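Local coordinates for protein MucR Phosphodiesterase (Pseudomonas aeruginosa, PDB 5M1T) that belongs to the EAL-domain family of barrel-like alpha/beta proteins and holds magnesium ions and the ligand C2E, at residues S220-A223 with A224-S227; R38-E42 with R43-V47. All coordinates share one frame; numbering follows the deposited sequence.

Interaction 1: S220-A223 with A224-S227; sequences SDDA and AIVS
Ala223 O is gripped twice by one residue a turn further along the helix: Ser227 OG donates a hydrogen bond of 2.8 Å to Ala223 O, and the backbone Ser227 N donates to the same Ala223 O at 3.0 Å. The two donors come from opposite faces of the carbonyl plane, so they share the oxygen without displacing each other. The serine hydroxyl can do this because chi1 is -62°, which sets OG beside its own backbone N and points it back along the helix. A small polar side chain suits this partly exposed place, since its hydroxyl finds an acceptor within the helix itself.

The two preceding carbonyls follow the same i to i+4 pattern. Ile225 N donates to Asp221 O at 3.1 Å, and Val226 N to Asp222 O at 2.9 Å, the latter nearly straight at 167°. Beta-branched side chains cover these carbonyls: Ile225 CG1 sits 3.3 Å from Asp221 O, and Val226 CG2, on the branch beside the backbone N, is 3.4 Å from Asp222 O. Asp222 crosses Ile225 at a slant, its OD1 meeting the methyl CD1 of Ile225 at 3.8 Å, a van der Waals touch and no more. Asp221 is an exposed carboxylate at the surface, and its backbone N gives its proton to Asp219 OD1 just before this segment; Asp222 is buried beside Phe212 and Leu216. The methyl of exposed Ala224 adds little bulk to the surface, while the small Ala223 lies against Leu216.

Inward, Asp222, Ile225 and Val226 lean on Phe212 of helix 210-214. Leu216, in the loop after that helix, touches Asp222, Ala223 and Val226. Val226 and Ser227 reach Leu257 of helix 248-257, so this part of helix 220-236 packs against both helices.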
loop_
_atom_site.group_PDB
_atom_site.type_symbol
_atom_site.label_atom_id
_atom_site.label_comp_id
_atom_site.label_asym_id
_atom_site.label_seq_id
_atom_site.Cartn_x
_atom_site.Cartn_y
_atom_site.Cartn_z
ATOM N N SER A 220 33.916 15.975 -3.714
ATOM C CA SER A 220 34.062 15.926 -5.183
ATOM C C SER A 220 33.152 14.879 -5.868
ATOM O O SER A 220 32.848 14.965 -7.082
ATOM C CB SER A 220 35.523 15.691 -5.576
ATOM O OG SER A 220 35.938 14.378 -5.266
ATOM N N ASP A 221 32.723 13.900 -5.080
ATOM C CA ASP A 221 31.848 12.858 -5.576
ATOM C C ASP A 221 30.441 13.381 -5.867
ATOM O O ASP A 221 29.797 12.893 -6.786
ATOM C CB ASP A 221 31.809 11.677 -4.588
ATOM C CG ASP A 221 33.011 10.729 -4.751
ATOM O OD1 ASP A 221 33.692 10.786 -5.819
ATOM O OD2 ASP A 221 33.269 9.922 -3.815
ATOM N N ASP A 222 29.971 14.366 -5.112
ATOM C CA ASP A 222 28.579 14.790 -5.257
ATOM C C ASP A 222 28.282 15.379 -6.622
ATOM O O ASP A 222 27.210 15.165 -7.142
ATOM C CB ASP A 222 28.128 15.790 -4.176
ATOM C CG ASP A 222 27.413 15.113 -2.994
ATOM O OD1 ASP A 222 26.947 13.954 -3.117
ATOM O OD2 ASP A 222 27.324 15.740 -1.915
ATOM N N ALA A 223 29.204 16.149 -7.194
ATOM C CA ALA A 223 28.984 16.739 -8.496
ATOM C C ALA A 223 28.827 15.668 -9.588
ATOM O O ALA A 223 28.035 15.851 -10.529
ATOM C CB ALA A 223 30.135 17.682 -8.844
ATOM N N ALA A 224 29.602 14.580 -9.476
ATOM C CA ALA A 224 29.484 13.494 -10.419
ATOM C C ALA A 224 28.119 12.819 -10.270
ATOM O O ALA A 224 27.449 12.495 -11.267
ATOM C CB ALA A 224 30.625 12.493 -10.253
ATOM N N ILE A 225 27.678 12.648 -9.032
ATOM C CA ILE A 225 26.414 11.968 -8.768
ATOM C C ILE A 225 25.275 12.800 -9.341
ATOM O O ILE A 225 24.388 12.263 -10.025
ATOM C CB ILE A 225 26.191 11.741 -7.263
ATOM C CG1 ILE A 225 27.268 10.815 -6.704
ATOM C CG2 ILE A 225 24.779 11.217 -6.980
ATOM C CD1 ILE A 225 27.280 10.759 -5.180
ATOM N N VAL A 226 25.317 14.106 -9.091
ATOM C CA VAL A 226 24.281 14.989 -9.628
ATOM C C VAL A 226 24.285 14.947 -11.161
ATOM O O VAL A 226 23.231 14.908 -11.805
ATOM C CB VAL A 226 24.455 16.428 -9.114
ATOM C CG1 VAL A 226 23.579 17.422 -9.876
ATOM C CG2 VAL A 226 24.105 16.457 -7.634
ATOM N N SER A 227 25.466 14.937 -11.756
ATOM C CA SER A 227 25.556 14.887 -13.196
ATOM C C SER A 227 24.973 13.605 -13.731
ATOM O O SER A 227 24.307 13.609 -14.754
ATOM C CB SER A 227 27.020 15.014 -13.627
ATOM O OG SER A 227 27.510 16.295 -13.202
#

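Interaction 2: R38-E42 with R43-V47; sequences RQALE and RRQLV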
loop_
_atom_site.group_PDB
_atom_site.type_symbol
_atom_site.label_atom_id
_atom_site.label_comp_id
_atom_site.label_asym_id
_atom_site.label_seq_id
_atom_site.Cartn_x
_atom_site.Cartn_y
_atom_site.Cartn_z
ATOM N N ARG A 38 -3.066 13.991 17.384
ATOM C CA ARG A 38 -4.398 13.435 17.221
ATOM C C ARG A 38 -5.434 14.501 17.036
ATOM O O ARG A 38 -6.377 14.311 16.282
ATOM C CB ARG A 38 -4.845 12.674 18.454
ATOM C CG ARG A 38 -4.313 11.270 18.640
ATOM C CD ARG A 38 -5.187 10.581 19.675
ATOM N NE ARG A 38 -4.431 9.784 20.625
ATOM C CZ ARG A 38 -4.032 8.528 20.415
ATOM N NH1 ARG A 38 -4.288 7.905 19.257
ATOM N NH2 ARG A 38 -3.361 7.894 21.372
ATOM N N GLN A 39 -5.327 15.595 17.777
ATOM C CA GLN A 39 -6.370 16.594 17.688
ATOM C C GLN A 39 -6.036 17.749 16.752
ATOM O O GLN A 39 -6.799 18.713 16.700
ATOM C CB GLN A 39 -6.738 17.120 19.075
ATOM C CG GLN A 39 -5.719 18.046 19.706
ATOM C CD GLN A 39 -6.173 18.500 21.086
ATOM O OE1 GLN A 39 -7.102 17.939 21.650
ATOM N NE2 GLN A 39 -5.508 19.509 21.636
ATOM N N ALA A 40 -4.917 17.654 16.027
ATOM C CA ALA A 40 -4.422 18.790 15.227
ATOM C C ALA A 40 -5.382 19.228 14.113
ATOM O O ALA A 40 -5.558 20.426 13.896
ATOM C CB ALA A 40 -3.016 18.518 14.661
ATOM N N LEU A 41 -5.997 18.273 13.418
ATOM C CA LEU A 41 -7.048 18.606 12.436
ATOM C C LEU A 41 -8.295 19.222 13.093
ATOM O O LEU A 41 -8.823 20.200 12.600
ATOM C CB LEU A 41 -7.473 17.370 11.646
ATOM C CG LEU A 41 -6.475 16.820 10.648
ATOM C CD1 LEU A 41 -6.936 15.450 10.186
ATOM C CD2 LEU A 41 -6.350 17.797 9.487
ATOM N N GLU A 42 -8.762 18.643 14.200
ATOM C CA GLU A 42 -9.901 19.218 14.951
ATOM C C GLU A 42 -9.618 20.654 15.364
ATOM O O GLU A 42 -10.507 21.480 15.370
ATOM C CB GLU A 42 -10.249 18.377 16.195
ATOM C CG GLU A 42 -11.255 19.025 17.151
ATOM C CD GLU A 42 -12.660 19.247 16.561
ATOM O OE1 GLU A 42 -13.242 20.330 16.807
ATOM O OE2 GLU A 42 -13.169 18.359 15.848
ATOM N N ARG A 43 -8.362 20.955 15.676
ATOM C CA ARG A 43 -8.000 22.281 16.142
ATOM C C ARG A 43 -7.567 23.226 15.013
ATOM O O ARG A 43 -7.184 24.346 15.300
ATOM C CB ARG A 43 -6.866 22.179 17.183
ATOM C CG ARG A 43 -7.119 21.234 18.358
ATOM C CD ARG A 43 -7.809 21.890 19.540
ATOM N NE ARG A 43 -8.762 20.950 20.163
ATOM C CZ ARG A 43 -10.101 20.954 19.981
ATOM N NH1 ARG A 43 -10.710 21.856 19.210
ATOM N NH2 ARG A 43 -10.851 20.038 20.571
ATOM N N ARG A 44 -7.628 22.782 13.759
ATOM C CA ARG A 44 -7.179 23.542 12.559
ATOM C C ARG A 44 -5.752 24.046 12.685
ATOM O O ARG A 44 -5.404 25.136 12.254
ATOM C CB ARG A 44 -8.085 24.723 12.201
ATOM C CG ARG A 44 -9.579 24.468 12.270
ATOM C CD ARG A 44 -10.080 23.382 11.339
ATOM N NE ARG A 44 -11.461 23.699 10.968
ATOM C CZ ARG A 44 -12.150 23.115 9.984
ATOM N NH1 ARG A 44 -11.611 22.136 9.243
ATOM N NH2 ARG A 44 -13.400 23.510 9.756
ATOM N N GLN A 45 -4.909 23.239 13.296
ATOM C CA GLN A 45 -3.553 23.637 13.504
ATOM C C GLN A 45 -2.670 23.249 12.315
ATOM O O GLN A 45 -1.539 23.738 12.215
ATOM C CB GLN A 45 -3.068 23.023 14.811
ATOM C CG GLN A 45 -3.774 23.606 16.034
ATOM C CD GLN A 45 -3.372 22.882 17.293
ATOM O OE1 GLN A 45 -2.747 21.828 17.223
ATOM N NE2 GLN A 45 -3.726 23.425 18.433
ATOM N N LEU A 46 -3.185 22.387 11.423
ATOM C CA LEU A 46 -2.428 21.950 10.246
ATOM C C LEU A 46 -2.686 22.832 9.039
ATOM O O LEU A 46 -3.833 23.095 8.676
ATOM C CB LEU A 46 -2.681 20.473 9.906
ATOM C CG LEU A 46 -2.241 19.432 10.931
ATOM C CD1 LEU A 46 -2.349 18.007 10.374
ATOM C CD2 LEU A 46 -0.834 19.700 11.432
ATOM N N VAL A 47 -1.595 23.283 8.408
ATOM C CA VAL A 47 -1.668 24.176 7.251
ATOM C C VAL A 47 -0.718 23.727 6.150
ATOM O O VAL A 47 0.303 23.098 6.432
ATOM C CB VAL A 47 -1.315 25.624 7.656
ATOM C CG1 VAL A 47 -2.288 26.128 8.691
ATOM C CG2 VAL A 47 0.106 25.721 8.202
#
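Ala40 and Leu46 meet where the chain turns from helix 32-38 into strand 46-55, round a type I beta turn from Leu41 to Arg44. The turn carries the bond pattern of a Schellman motif: Gln45 N reaches back to Ala40 O at 2.9 Å, outside the bond from Arg44 N to Leu41 O at 3.1 Å. Arg44 takes the left-handed conformation (phi 53°) that this reversal needs. Arg43 N adds a bond to Gln39 O at 2.9 Å.

The tight side is apolar. Ala40 CB rests 3.9 Å from Leu46 CG; the short methyl of this buried alanine lets the turn come close to Leu46, whose CG and CD2 touch it and whose CD1 reaches on to Leu41 CD2 at 4.1 Å. Trp70 of strand 61-72 packs on Ala40 and Leu46 and donates NE1 to Gln45 OE1, while Trp99 and Ile96 of helix 93-113 meet Leu41 and Leu46 respectively.

The other side is charged and looser, with Glu42, Arg43 and Arg44 exposed, as suits long polar chains at a protein surface. Bends at chi2 (-89°) and chi3 bring the Arg43 guanidinium back toward Gln39 and Glu42. Glu42 CG lies over one face of that group, but the salt bridge from Glu42 OE1 to Arg43 NH1 is long, 3.8 Å. At the edge of the group, the Gln39 amide stands almost upright against the guanidinium, the planes 83° apart, with NE2 in the guanidinium's plane.

Interaction 2 comes first along the chain, at the entry to strand 46-55; interaction 1 follows much later, near the N-terminal end of helix 220-236. Their centres are 41 Å apart, on opposite sides of the chain's centre, and their nearest atoms stay about 28 Å apart. Both belong to the one EAL domain. Strand 46-55 runs antiparallel to strand 61-72, which carries the magnesium ligand Glu65, whereas helix 220-236 leads into strand 239-243, ending at the magnesium ligand Glu243. The two contacts thus lie at the periphery of a single sheet-centred fold, each at the start of an element connected to strands that bear metal ligands.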